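Local atomic coordinates of esterase (Sinorhizobium meliloti 1021, PDB entry 4TX1), a protein that probably hydrolyses acetyl and aryl esters as a carbohydrate acetylesterase of the SGNH hydrolase family. Residues 197-200 with 201-204. Residues are numbered along the deposited sequence; the frame is centred on the assembly and turned at random.
Sequences PIDG and VHLD
Asp199 and His202 meet through their side chains in the DxxH motif of SGNH hydrolases, on the loop between strand 185-188 and helix 205-223. Three hydrogen bonds, all accepted by the Asp199 carboxylate, join it to His202 and Val201. The side-chain bond runs from His202 ND1 to Asp199 OD2; at 2.5 Å it is short, and its N-H...O angle of 179° makes it straight. OD2 lies in the imidazole plane but is approached on its syn side, 31° out of the carboxylate plane, with the two flat groups well turned from each other. The other oxygen takes two backbone N-H groups: His202 N reaches Asp199 OD1 at 3.0 Å on the syn lone pair, whereas Val201 N reaches the same OD1 at 3.1 Å from the anti side. Both carboxylate oxygens are thus engaged, limiting rotation of the group.

Side chains of Phe157 and Phe161 touch Val201, and Tyr27 stacks on the His202 ring. On the other nitrogen, His202 NE2 makes a weak hydrogen bond to Ser22 OG, consistent with a Ser-His-Asp triad. Val201 CG1 lies between its backbone N and carbonyl carbon (chi1 69°), which turns it toward the carboxylate and above one imidazole face, offset toward the rim, with CG1 3.5 Å from Asp199 OD1.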
loop_
_atom_site.group_PDB
_atom_site.type_symbol
_atom_site.label_atom_id
_atom_site.label_comp_id
_atom_site.label_asym_id
_atom_site.label_seq_id
_atom_site.Cartn_x
_atom_site.Cartn_y
_atom_site.Cartn_z
ATOM N N PRO A 197 -26.028 25.181 10.327
ATOM C CA PRO A 197 -25.429 25.228 11.639
ATOM C C PRO A 197 -25.680 24.048 12.600
ATOM O O PRO A 197 -25.086 24.025 13.649
ATOM C CB PRO A 197 -25.965 26.562 12.273
ATOM C CG PRO A 197 -27.178 26.764 11.515
ATOM C CD PRO A 197 -27.063 26.235 10.106
ATOM N N ILE A 198 -26.517 23.116 12.225
ATOM C CA ILE A 198 -26.727 21.838 12.956
ATOM C C ILE A 198 -25.325 21.164 13.175
ATOM O O ILE A 198 -25.024 20.615 14.224
ATOM C CB ILE A 198 -27.665 20.932 12.182
ATOM C CG1 ILE A 198 -29.080 21.537 12.182
ATOM C CG2 ILE A 198 -27.738 19.559 12.806
ATOM C CD1 ILE A 198 -30.106 20.840 11.269
ATOM N N ASP A 199 -24.461 21.306 12.158
ATOM C CA ASP A 199 -23.095 20.753 12.274
ATOM C C ASP A 199 -21.980 21.521 11.603
ATOM O O ASP A 199 -20.803 21.120 11.715
ATOM C CB ASP A 199 -23.058 19.270 11.851
ATOM C CG ASP A 199 -23.277 19.027 10.369
ATOM O OD1 ASP A 199 -23.047 19.920 9.514
ATOM O OD2 ASP A 199 -23.694 17.843 10.023
ATOM N N GLY A 200 -22.317 22.600 10.923
ATOM C CA GLY A 200 -21.350 23.532 10.375
ATOM C C GLY A 200 -20.823 23.229 8.979
ATOM O O GLY A 200 -20.171 24.087 8.347
ATOM N N VAL A 201 -21.057 22.009 8.490
ATOM C CA VAL A 201 -20.389 21.546 7.266
ATOM C C VAL A 201 -21.313 20.999 6.188
ATOM O O VAL A 201 -21.017 21.143 5.021
ATOM C CB VAL A 201 -19.273 20.518 7.678
ATOM C CG1 VAL A 201 -19.863 19.233 8.212
ATOM C CG2 VAL A 201 -18.328 20.189 6.467
ATOM N N HIS A 202 -22.434 20.376 6.572
ATOM C CA HIS A 202 -23.337 19.780 5.634
ATOM C C HIS A 202 -24.333 20.766 5.018
ATOM O O HIS A 202 -24.444 21.910 5.490
ATOM C CB HIS A 202 -24.042 18.629 6.316
ATOM C CG HIS A 202 -23.102 17.463 6.547
ATOM N ND1 HIS A 202 -22.770 16.996 7.803
ATOM C CD2 HIS A 202 -22.352 16.777 5.656
ATOM C CE1 HIS A 202 -21.871 16.007 7.657
ATOM N NE2 HIS A 202 -21.612 15.844 6.363
ATOM N N LEU A 203 -25.006 20.301 4.003
ATOM C CA LEU A 203 -26.118 21.066 3.334
ATOM C C LEU A 203 -27.442 20.378 3.603
ATOM O O LEU A 203 -27.625 19.161 3.406
ATOM C CB LEU A 203 -25.872 21.138 1.839
ATOM C CG LEU A 203 -24.538 21.710 1.328
ATOM C CD1 LEU A 203 -24.426 21.609 -0.188
ATOM C CD2 LEU A 203 -24.296 23.140 1.835
ATOM N N ASP A 204 -28.483 21.151 3.950
ATOM C CA ASP A 204 -29.783 20.553 3.996
ATOM C C ASP A 204 -30.296 20.308 2.595
ATOM O O ASP A 204 -29.583 20.549 1.623
ATOM C CB ASP A 204 -30.696 21.445 4.906
ATOM C CG ASP A 204 -31.037 22.773 4.291
ATOM O OD1 ASP A 204 -30.889 22.983 3.075
ATOM O OD2 ASP A 204 -31.598 23.561 5.082
#